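Local coordinates for FixK2 protein (Bradyrhizobium japonicum, PDB 4I2O) that probably acts as a DNA-binding transcription factor of the CRP/FNR superfamily linked to nitrogen fixation, and is captured here bound to DNA, at residues 58-63 with 114-119; 175-180 with 218-223; 182-187 with 214-219. The protein carries 1 engineered substitution. All coordinates share one frame; numbering follows the deposited sequence.

Contact 1. Residues 58-63 with 114-119; sequences AEYVYQ and LVKRSS
Strands 60-63 and 114-116 pair antiparallel, 160° between their short axes, with V61 facing V115 as the hydrogen-bonded pair: V61 N gives to V115 O and V115 N to V61 O, each over 3.0 Å. One more backbone bond follows the last pair, where the second strand gives way to a helix: R117 N donates to E59 O, 2.8 Å apart. L114 reaches both tyrosines. Its CG sits between the backbone N and the carbonyl carbon (chi1 50°), and its methyls part, CD1 lying 3.7 Å from Y60 CD1 and CD2 3.7 Å from Y62 CE1; Y62 and L114 run side by side. The aliphatic chain of K116 lies alongside Y60, with CG 3.7 Å from Y60 CE1. V61 and V115 share the other face, where V61 CG2 also touches R117 CD at 4.1 Å. The guanidinium of R117 turns away to a salt bridge with E121, and R117 packs on W135 of the second subunit. In the cupin-type cyclic nucleotide-binding-like domain, these strands are the inner pair of a sheet flanked by strands 41-45 and 91-92, with L120 of helix 117-126 against both valines and F92 against the Y62 ring.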
loop_
_atom_site.group_PDB
_atom_site.type_symbol
_atom_site.label_atom_id
_atom_site.label_comp_id
_atom_site.label_asym_id
_atom_site.label_seq_id
_atom_site.Cartn_x
_atom_site.Cartn_y
_atom_site.Cartn_z
ATOM N N ALA A 58 6.367 12.042 -14.602
ATOM C CA ALA A 58 6.847 12.374 -13.254
ATOM C C ALA A 58 8.056 13.262 -13.384
ATOM O O ALA A 58 9.166 12.804 -13.166
ATOM C CB ALA A 58 7.245 11.082 -12.513
ATOM N N GLU A 59 7.829 14.527 -13.722
ATOM C CA GLU A 59 8.885 15.448 -14.112
ATOM C C GLU A 59 9.453 16.249 -12.931
ATOM O O GLU A 59 10.643 16.620 -12.914
ATOM C CB GLU A 59 8.317 16.397 -15.155
ATOM C CG GLU A 59 9.326 17.286 -15.824
ATOM C CD GLU A 59 8.716 18.059 -16.997
ATOM O OE1 GLU A 59 7.593 17.691 -17.423
ATOM O OE2 GLU A 59 9.361 19.024 -17.483
ATOM N N TYR A 60 8.608 16.491 -11.948
ATOM C CA TYR A 60 9.004 17.229 -10.754
ATOM C C TYR A 60 8.746 16.452 -9.489
ATOM O O TYR A 60 7.920 15.537 -9.480
ATOM C CB TYR A 60 8.274 18.583 -10.683
ATOM C CG TYR A 60 8.636 19.409 -11.851
ATOM C CD1 TYR A 60 9.787 20.195 -11.837
ATOM C CD2 TYR A 60 7.856 19.389 -12.998
ATOM C CE1 TYR A 60 10.137 20.923 -12.929
ATOM C CE2 TYR A 60 8.205 20.128 -14.099
ATOM C CZ TYR A 60 9.339 20.890 -14.053
ATOM O OH TYR A 60 9.700 21.619 -15.155
ATOM N N VAL A 61 9.499 16.783 -8.436
ATOM C CA VAL A 61 9.269 16.263 -7.087
ATOM C C VAL A 61 9.020 17.487 -6.233
ATOM O O VAL A 61 9.597 18.537 -6.495
ATOM C CB VAL A 61 10.480 15.484 -6.568
ATOM C CG1 VAL A 61 10.190 14.864 -5.202
ATOM C CG2 VAL A 61 10.832 14.349 -7.571
ATOM N N TYR A 62 8.187 17.339 -5.212
ATOM C CA TYR A 62 7.582 18.489 -4.503
ATOM C C TYR A 62 7.692 18.356 -2.984
ATOM O O TYR A 62 7.699 17.239 -2.450
ATOM C CB TYR A 62 6.072 18.515 -4.796
ATOM C CG TYR A 62 5.686 18.522 -6.270
ATOM C CD1 TYR A 62 5.337 19.707 -6.909
ATOM C CD2 TYR A 62 5.675 17.351 -7.014
ATOM C CE1 TYR A 62 4.997 19.721 -8.304
ATOM C CE2 TYR A 62 5.327 17.349 -8.373
ATOM C CZ TYR A 62 4.988 18.532 -9.006
ATOM O OH TYR A 62 4.633 18.487 -10.354
ATOM N N GLN A 63 7.728 19.484 -2.274
ATOM C CA GLN A 63 7.690 19.426 -0.823
ATOM C C GLN A 63 6.674 20.458 -0.372
ATOM O O GLN A 63 6.727 21.605 -0.805
ATOM C CB GLN A 63 9.075 19.702 -0.226
ATOM C CG GLN A 63 9.060 19.704 1.294
ATOM C CD GLN A 63 10.390 20.076 1.878
ATOM O OE1 GLN A 63 11.078 20.979 1.364
ATOM N NE2 GLN A 63 10.783 19.386 2.957
ATOM N N LEU A 114 9.761 22.845 -5.393
ATOM C CA LEU A 114 9.906 21.673 -6.271
ATOM C C LEU A 114 11.254 21.661 -6.962
ATOM O O LEU A 114 11.876 22.692 -7.090
ATOM C CB LEU A 114 8.773 21.566 -7.297
ATOM C CG LEU A 114 8.463 22.825 -8.118
ATOM C CD1 LEU A 114 9.328 22.919 -9.327
ATOM C CD2 LEU A 114 7.007 22.804 -8.523
ATOM N N VAL A 115 11.684 20.478 -7.400
ATOM C CA VAL A 115 12.961 20.318 -8.076
ATOM C C VAL A 115 12.710 19.419 -9.261
ATOM O O VAL A 115 11.785 18.626 -9.232
ATOM C CB VAL A 115 14.011 19.651 -7.162
ATOM C CG1 VAL A 115 14.412 20.599 -6.020
ATOM C CG2 VAL A 115 13.480 18.401 -6.603
ATOM N N LYS A 116 13.516 19.539 -10.309
ATOM C CA LYS A 116 13.336 18.610 -11.412
ATOM C C LYS A 116 13.774 17.216 -10.982
ATOM O O LYS A 116 14.810 17.048 -10.333
ATOM C CB LYS A 116 14.116 19.003 -12.659
ATOM C CG LYS A 116 13.747 20.348 -13.206
ATOM C CD LYS A 116 14.290 20.545 -14.622
ATOM C CE LYS A 116 14.050 21.987 -15.067
ATOM N NZ LYS A 116 14.735 22.961 -14.163
ATOM N N ARG A 117 12.953 16.241 -11.333
ATOM C CA ARG A 117 13.308 14.840 -11.155
ATOM C C ARG A 117 14.683 14.534 -11.792
ATOM O O ARG A 117 15.506 13.821 -11.211
ATOM C CB ARG A 117 12.203 13.971 -11.739
ATOM C CG ARG A 117 12.470 12.478 -11.724
ATOM C CD ARG A 117 12.729 11.909 -10.336
ATOM N NE ARG A 117 12.846 10.444 -10.399
ATOM C CZ ARG A 117 13.847 9.789 -11.004
ATOM N NH1 ARG A 117 14.821 10.448 -11.632
ATOM N NH2 ARG A 117 13.874 8.465 -10.999
ATOM N N SER A 118 14.971 15.108 -12.954
ATOM C CA SER A 118 16.256 14.825 -13.605
ATOM C C SER A 118 17.419 15.404 -12.786
ATOM O O SER A 118 18.550 14.908 -12.819
ATOM C CB SER A 118 16.268 15.395 -15.023
ATOM O OG SER A 118 15.917 16.776 -15.042
ATOM N N SER A 119 17.145 16.481 -12.060
ATOM C CA SER A 119 18.160 17.057 -11.198
ATOM C C SER A 119 18.515 16.112 -10.036
ATOM O O SER A 119 19.694 15.999 -9.679
ATOM C CB SER A 119 17.720 18.437 -10.701
ATOM O OG SER A 119 17.968 19.364 -11.736
#

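Contact 2. Residues 175-180 with 218-223; sequences AGMMAL and QIVLRN
The flat carboxamide of Q218 lies against A179, its CD 3.8 Å from A179 CB, while the side chain of M177 crosses that of Q218 at about a right angle and brings SD to 4.1 Å from Q218 CB. The two strands belong to the small antiparallel sheet of the winged helix-turn-helix domain: 218-221 is its central strand, paired on one side with 211-213 to make the wing hairpin and on the other with 177-179. M178 and I219 form the hydrogen-bonded pair, with M178 N giving to I219 O over 2.8 Å and I219 N to M178 O over 2.9 Å. Their side chains share the face turned to the domain core. M178 CG is anti to the carbonyl carbon (chi1 -47°), and the chain bends at its last torsion, so the methyl ends in a tight contact, CE 3.5 Å from I219 CG2, and also touches CD2 of L221. L180 adds its CD1 to the CD1 of I219. Helix 157-172 closes over this cluster through L165, D169 and L172, which meet M178. On the other face M177 crosses V220 and its CE presses on V220 CG2. Beyond the paired residues two waters bridge G176 to L221. G176 O accepts a hydrogen bond from each of them; the first, 2.7 Å from G176 O, accepts in turn from L221 N, and the second donates also to L221 O, 2.7 Å away.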
loop_
_atom_site.group_PDB
_atom_site.type_symbol
_atom_site.label_atom_id
_atom_site.label_comp_id
_atom_site.label_asym_id
_atom_site.label_seq_id
_atom_site.Cartn_x
_atom_site.Cartn_y
_atom_site.Cartn_z
ATOM N N ALA A 175 0.471 22.515 20.116
ATOM C CA ALA A 175 0.082 22.697 21.510
ATOM C C ALA A 175 -1.189 21.898 21.788
ATOM O O ALA A 175 -2.155 22.405 22.360
ATOM C CB ALA A 175 -0.126 24.231 21.856
ATOM N N GLY A 176 -1.192 20.636 21.369
ATOM C CA GLY A 176 -2.360 19.781 21.669
ATOM C C GLY A 176 -3.564 19.732 20.743
ATOM O O GLY A 176 -4.433 18.861 20.908
ATOM N N MET A 177 -3.657 20.633 19.766
ATOM C CA MET A 177 -4.871 20.716 18.935
ATOM C C MET A 177 -4.518 20.501 17.474
ATOM O O MET A 177 -3.449 20.944 17.039
ATOM C CB MET A 177 -5.562 22.108 19.113
ATOM C CG MET A 177 -6.704 22.256 18.057
ATOM S SD MET A 177 -7.544 23.836 18.134
ATOM C CE MET A 177 -8.792 23.348 19.355
ATOM N N MET A 178 -5.365 19.736 16.766
ATOM C CA MET A 178 -5.229 19.448 15.345
ATOM C C MET A 178 -6.163 20.346 14.571
ATOM O O MET A 178 -7.387 20.293 14.767
ATOM C CB MET A 178 -5.728 17.998 15.088
ATOM C CG MET A 178 -5.173 17.072 16.050
ATOM S SD MET A 178 -5.460 15.403 15.460
ATOM C CE MET A 178 -7.058 15.054 16.165
ATOM N N ALA A 179 -5.624 21.128 13.659
ATOM C CA ALA A 179 -6.466 21.882 12.746
ATOM C C ALA A 179 -6.432 21.081 11.460
ATOM O O ALA A 179 -5.411 21.073 10.720
ATOM C CB ALA A 179 -5.920 23.301 12.527
ATOM N N LEU A 180 -7.492 20.335 11.209
ATOM C CA LEU A 180 -7.463 19.365 10.117
ATOM C C LEU A 180 -7.763 20.144 8.859
ATOM O O LEU A 180 -8.658 21.030 8.877
ATOM C CB LEU A 180 -8.599 18.347 10.319
ATOM C CG LEU A 180 -8.318 17.301 11.401
ATOM C CD1 LEU A 180 -9.569 16.378 11.474
ATOM C CD2 LEU A 180 -7.006 16.522 11.178
ATOM N N GLN A 218 -11.395 21.406 14.005
ATOM C CA GLN A 218 -10.410 21.756 15.041
ATOM C C GLN A 218 -10.616 20.787 16.180
ATOM O O GLN A 218 -11.583 20.883 16.893
ATOM C CB GLN A 218 -10.640 23.165 15.522
ATOM C CG GLN A 218 -10.537 24.129 14.388
ATOM C CD GLN A 218 -9.124 24.492 14.138
ATOM O OE1 GLN A 218 -8.235 24.235 14.976
ATOM N NE2 GLN A 218 -8.874 25.080 12.979
ATOM N N ILE A 219 -9.721 19.834 16.350
ATOM C CA ILE A 219 -10.005 18.700 17.240
ATOM C C ILE A 219 -8.903 18.606 18.268
ATOM O O ILE A 219 -7.737 18.789 17.926
ATOM C CB ILE A 219 -10.097 17.380 16.458
ATOM C CG1 ILE A 219 -11.360 17.374 15.589
ATOM C CG2 ILE A 219 -10.078 16.230 17.402
ATOM C CD1 ILE A 219 -11.544 16.135 14.692
ATOM N N VAL A 220 -9.259 18.352 19.529
ATOM C CA VAL A 220 -8.253 18.277 20.602
ATOM C C VAL A 220 -8.452 16.885 21.156
ATOM O O VAL A 220 -9.548 16.564 21.631
ATOM C CB VAL A 220 -8.474 19.311 21.734
ATOM C CG1 VAL A 220 -7.542 19.034 22.897
ATOM C CG2 VAL A 220 -8.142 20.716 21.287
ATOM N N LEU A 221 -7.434 16.028 21.074
ATOM C CA LEU A 221 -7.551 14.705 21.702
ATOM C C LEU A 221 -7.385 14.853 23.204
ATOM O O LEU A 221 -6.368 15.360 23.688
ATOM C CB LEU A 221 -6.483 13.735 21.181
ATOM C CG LEU A 221 -6.500 13.536 19.687
ATOM C CD1 LEU A 221 -5.430 12.450 19.359
ATOM C CD2 LEU A 221 -7.925 13.036 19.289
ATOM N N ARG A 222 -8.383 14.405 23.944
ATOM C CA ARG A 222 -8.359 14.534 25.404
ATOM C C ARG A 222 -7.750 13.336 26.131
ATOM O O ARG A 222 -7.292 13.468 27.281
ATOM C CB ARG A 222 -9.778 14.762 25.947
ATOM C CG ARG A 222 -10.499 15.918 25.277
ATOM C CD ARG A 222 -11.318 16.690 26.270
ATOM N NE ARG A 222 -11.935 17.857 25.656
ATOM C CZ ARG A 222 -11.306 19.006 25.432
ATOM N NH1 ARG A 222 -10.029 19.140 25.771
ATOM N NH2 ARG A 222 -11.956 20.024 24.870
ATOM N N ASN A 223 -7.780 12.161 25.484
ATOM C CA ASN A 223 -7.162 10.963 26.056
ATOM C C ASN A 223 -6.616 10.094 24.932
ATOM O O ASN A 223 -7.383 9.323 24.319
ATOM C CB ASN A 223 -8.195 10.172 26.839
ATOM C CG ASN A 223 -7.571 9.067 27.688
ATOM O OD1 ASN A 223 -6.517 8.509 27.361
ATOM N ND2 ASN A 223 -8.218 8.767 28.801
HETATM O O HOH W 1 -5.089 16.677 19.508
HETATM O O HOH W 2 -4.286 17.080 23.254
#

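Contact 3. Residues 182-187 with 214-219; sequences MSRRDI and SGARQI. Engineered in segment 182-187: S183 (natural residue Cys). With nucleotides of chain C; nucleotides of chain D.
R184 grips A216 O end-on with both terminal nitrogens, NH2 at 2.8 Å and NH1 at 3.0 Å from that oxygen. The carbonyl oxygen lies near the guanidinium plane, but both nitrogens come from the same face of the A216 carbonyl. The same guanidinium also holds DNA: NE donates to OP2 of DT8 of chain C over 2.9 Å, and NH2, shared with A216 O, donates to OP1 of that phosphate at 3.1 Å. The preceding phosphate is taken from two sides of the contact. R184 N, at the start of helix 184-191, gives a nearly straight bond (173°) to OP2 of DA7 of chain C over 2.9 Å, while R217 NE donates to OP1 of that nucleotide over 2.8 Å. R217 is extended from CG to NE, and one face of its guanidinium lies over the M182-S183 backbone, with S183 N above its centre and M182 O toward the rim. The two arginines stand near each other, and the phosphates would probably offset their like charges. A leucine in place of R184 would probably leave A216 O without its two-nitrogen clamp and the DT8 phosphate without the NE and NH2 donors, and is likely to let the turn 215-218 shift against the helix. In the next shell, S183, an engineered serine where the natural residue is cysteine, is the N-cap: its OG accepts from D186 N over 3.0 Å. A type I turn from G215 to Q218 presents A216 and R217. D186 forms salt bridges to R70 and R80, tying the helix to the cyclic nucleotide-binding-like domain, and L195 and L202 of helix 195-207, the second helix of the helix-turn-helix, pack on R184.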
loop_
_atom_site.group_PDB
_atom_site.type_symbol
_atom_site.label_atom_id
_atom_site.label_comp_id
_atom_site.label_asym_id
_atom_site.label_seq_id
_atom_site.Cartn_x
_atom_site.Cartn_y
_atom_site.Cartn_z
ATOM N N MET A 182 -8.720 18.923 5.833
ATOM C CA MET A 182 -9.573 18.270 4.873
ATOM C C MET A 182 -11.019 17.999 5.400
ATOM O O MET A 182 -11.275 17.971 6.646
ATOM C CB MET A 182 -8.873 16.930 4.449
ATOM C CG MET A 182 -9.002 15.809 5.506
ATOM S SD MET A 182 -8.094 16.011 7.030
ATOM C CE MET A 182 -6.377 15.646 6.611
ATOM N N SER A 183 -11.922 17.797 4.442
ATOM C CA SER A 183 -13.329 17.539 4.677
ATOM C C SER A 183 -13.565 16.130 5.164
ATOM O O SER A 183 -12.672 15.283 5.105
ATOM C CB SER A 183 -14.088 17.691 3.348
ATOM O OG SER A 183 -13.639 16.654 2.470
ATOM N N ARG A 184 -14.794 15.872 5.604
ATOM C CA ARG A 184 -15.174 14.546 6.055
ATOM C C ARG A 184 -15.151 13.556 4.878
ATOM O O ARG A 184 -14.883 12.332 5.028
ATOM C CB ARG A 184 -16.613 14.628 6.714
ATOM C CG ARG A 184 -16.660 15.515 8.035
ATOM C CD ARG A 184 -15.792 14.889 9.166
ATOM N NE ARG A 184 -16.130 15.484 10.485
ATOM C CZ ARG A 184 -15.340 16.295 11.197
ATOM N NH1 ARG A 184 -14.121 16.708 10.752
ATOM N NH2 ARG A 184 -15.784 16.702 12.379
ATOM N N ARG A 185 -15.459 14.054 3.686
ATOM C CA ARG A 185 -15.420 13.171 2.531
ATOM C C ARG A 185 -13.963 12.772 2.212
ATOM O O ARG A 185 -13.696 11.596 1.824
ATOM C CB ARG A 185 -16.012 13.917 1.326
ATOM C CG ARG A 185 -15.977 13.057 0.026
ATOM C CD ARG A 185 -16.642 13.825 -1.145
ATOM N NE ARG A 185 -18.103 13.770 -0.972
ATOM C CZ ARG A 185 -18.789 12.632 -1.164
ATOM N NH1 ARG A 185 -18.170 11.497 -1.563
ATOM N NH2 ARG A 185 -20.086 12.604 -0.965
ATOM N N ASP A 186 -13.029 13.706 2.344
ATOM C CA ASP A 186 -11.632 13.275 2.130
ATOM C C ASP A 186 -11.245 12.278 3.210
ATOM O O ASP A 186 -10.522 11.289 2.942
ATOM C CB ASP A 186 -10.664 14.476 2.247
ATOM C CG ASP A 186 -10.599 15.324 1.005
ATOM O OD1 ASP A 186 -11.373 15.145 0.061
ATOM O OD2 ASP A 186 -9.748 16.246 1.006
ATOM N N ILE A 187 -11.645 12.519 4.468
ATOM C CA ILE A 187 -11.275 11.530 5.506
ATOM C C ILE A 187 -11.872 10.162 5.163
ATOM O O ILE A 187 -11.194 9.151 5.302
ATOM C CB ILE A 187 -11.698 11.950 6.917
ATOM C CG1 ILE A 187 -10.990 13.310 7.263
ATOM C CG2 ILE A 187 -11.337 10.905 7.965
ATOM C CD1 ILE A 187 -11.585 13.950 8.558
ATOM N N SER A 214 -13.620 22.372 18.417
ATOM C CA SER A 214 -13.723 23.829 18.420
ATOM C C SER A 214 -14.144 24.212 17.009
ATOM O O SER A 214 -13.427 24.915 16.288
ATOM C CB SER A 214 -12.395 24.470 18.783
ATOM O OG SER A 214 -12.251 24.495 20.184
ATOM N N GLY A 215 -15.292 23.675 16.601
ATOM C CA GLY A 215 -15.630 23.653 15.193
ATOM C C GLY A 215 -15.229 22.262 14.675
ATOM O O GLY A 215 -14.404 21.575 15.267
ATOM N N ALA A 216 -15.791 21.866 13.543
ATOM C CA ALA A 216 -15.664 20.464 13.071
ATOM C C ALA A 216 -14.255 20.001 12.789
ATOM O O ALA A 216 -13.941 18.784 12.907
ATOM C CB ALA A 216 -16.536 20.266 11.802
ATOM N N ARG A 217 -13.411 20.892 12.291
ATOM C CA ARG A 217 -12.077 20.434 11.871
ATOM C C ARG A 217 -11.001 20.872 12.850
ATOM O O ARG A 217 -9.821 20.732 12.548
ATOM C CB ARG A 217 -11.719 21.024 10.496
ATOM C CG ARG A 217 -12.674 20.615 9.381
ATOM C CD ARG A 217 -12.232 21.163 8.033
ATOM N NE ARG A 217 -13.246 20.956 6.982
ATOM C CZ ARG A 217 -13.086 21.327 5.706
ATOM N NH1 ARG A 217 -11.971 21.950 5.341
ATOM N NH2 ARG A 217 -14.042 21.109 4.784
ATOM N N GLN A 218 -11.395 21.406 14.005
ATOM C CA GLN A 218 -10.410 21.756 15.041
ATOM C C GLN A 218 -10.616 20.787 16.180
ATOM O O GLN A 218 -11.583 20.883 16.893
ATOM C CB GLN A 218 -10.640 23.165 15.522
ATOM C CG GLN A 218 -10.537 24.129 14.388
ATOM C CD GLN A 218 -9.124 24.492 14.138
ATOM O OE1 GLN A 218 -8.235 24.235 14.976
ATOM N NE2 GLN A 218 -8.874 25.080 12.979
ATOM N N ILE A 219 -9.721 19.834 16.350
ATOM C CA ILE A 219 -10.005 18.700 17.240
ATOM C C ILE A 219 -8.903 18.606 18.268
ATOM O O ILE A 219 -7.737 18.789 17.926
ATOM C CB ILE A 219 -10.097 17.380 16.458
ATOM C CG1 ILE A 219 -11.360 17.374 15.589
ATOM C CG2 ILE A 219 -10.078 16.230 17.402
ATOM C CD1 ILE A 219 -11.544 16.135 14.692
ATOM P P DA C 7 -16.747 19.013 6.466
ATOM O OP1 DA C 7 -15.460 19.318 7.131
ATOM O OP2 DA C 7 -16.851 17.876 5.480
ATOM O "O5'" DA C 7 -17.885 18.738 7.528
ATOM C "C5'" DA C 7 -18.129 19.755 8.626
ATOM C "C4'" DA C 7 -19.328 19.229 9.429
ATOM O "O4'" DA C 7 -20.523 19.423 8.633
ATOM C "C3'" DA C 7 -19.252 17.760 9.796
ATOM O "O3'" DA C 7 -19.173 17.801 11.260
ATOM C "C2'" DA C 7 -20.592 17.139 9.282
ATOM C "C1'" DA C 7 -21.432 18.423 9.038
ATOM N N9 DA C 7 -22.332 18.260 7.896
ATOM C C8 DA C 7 -22.002 17.966 6.597
ATOM N N7 DA C 7 -23.031 17.896 5.768
ATOM C C5 DA C 7 -24.132 18.218 6.581
ATOM C C6 DA C 7 -25.497 18.301 6.307
ATOM N N6 DA C 7 -25.930 18.092 5.051
ATOM N N1 DA C 7 -26.358 18.653 7.338
ATOM C C2 DA C 7 -25.769 18.831 8.551
ATOM N N3 DA C 7 -24.446 18.737 8.907
ATOM C C4 DA C 7 -23.711 18.445 7.877
ATOM P P DT C 8 -19.255 16.401 12.130
ATOM O OP1 DT C 8 -18.648 16.761 13.487
ATOM O OP2 DT C 8 -18.923 15.287 11.247
ATOM O "O5'" DT C 8 -20.875 16.234 12.451
ATOM C "C5'" DT C 8 -21.425 17.317 13.196
ATOM C "C4'" DT C 8 -22.916 17.053 13.304
ATOM O "O4'" DT C 8 -23.527 17.020 11.993
ATOM C "C3'" DT C 8 -23.271 15.684 13.922
ATOM O "O3'" DT C 8 -24.122 16.035 14.982
ATOM C "C2'" DT C 8 -24.051 14.858 12.905
ATOM C "C1'" DT C 8 -24.536 15.965 12.003
ATOM N N1 DT C 8 -24.743 15.604 10.533
ATOM C C2 DT C 8 -25.993 15.759 9.925
ATOM O O2 DT C 8 -27.029 16.102 10.509
ATOM N N3 DT C 8 -26.050 15.500 8.591
ATOM C C4 DT C 8 -24.968 15.069 7.791
ATOM O O4 DT C 8 -25.145 14.912 6.580
ATOM C C5 DT C 8 -23.686 14.908 8.462
ATOM C C7 DT C 8 -22.467 14.439 7.673
ATOM C C6 DT C 8 -23.611 15.195 9.791
ATOM P P DC D 28 -16.697 26.240 11.825
ATOM O OP1 DC D 28 -17.421 24.936 11.889
ATOM O OP2 DC D 28 -15.261 26.260 12.195
ATOM O "O5'" DC D 28 -16.812 26.868 10.355
ATOM C "C5'" DC D 28 -16.060 28.022 9.988
ATOM C "C4'" DC D 28 -15.804 28.016 8.490
ATOM O "O4'" DC D 28 -17.058 28.242 7.791
ATOM C "C3'" DC D 28 -14.910 29.137 7.995
ATOM O "O3'" DC D 28 -14.491 28.889 6.661
ATOM C "C2'" DC D 28 -15.915 30.275 8.031
ATOM C "C1'" DC D 28 -17.103 29.594 7.360
ATOM N N1 DC D 28 -18.385 30.212 7.779
ATOM C C2 DC D 28 -19.306 30.714 6.843
ATOM O O2 DC D 28 -19.065 30.625 5.634
ATOM N N3 DC D 28 -20.455 31.290 7.292
ATOM C C4 DC D 28 -20.675 31.368 8.603
ATOM N N4 DC D 28 -21.801 31.920 9.038
ATOM C C5 DC D 28 -19.749 30.880 9.559
ATOM C C6 DC D 28 -18.626 30.318 9.112
#

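How the contacts relate
Contacts 2 and 3 are neighbours in the DNA-binding domain, their centres about 11 Å apart, and both use strand 218-221, sharing Q218 and I219. They touch directly: L180 N lies 2.7 Å from R217 O, a probable hydrogen bond that joins the end of strand 177-179 to the turn whose arginine holds a phosphate. Contact 3 meets the DNA itself, whereas the nearest atom of contact 2 is about 6 Å from it. Contact 1 belongs to the other domain, on the opposite side of the chain's centre; its centre is about 33 Å from that of contact 2 and 31 Å from that of contact 3, and its nearest atom is about 23 Å from the nucleic acid.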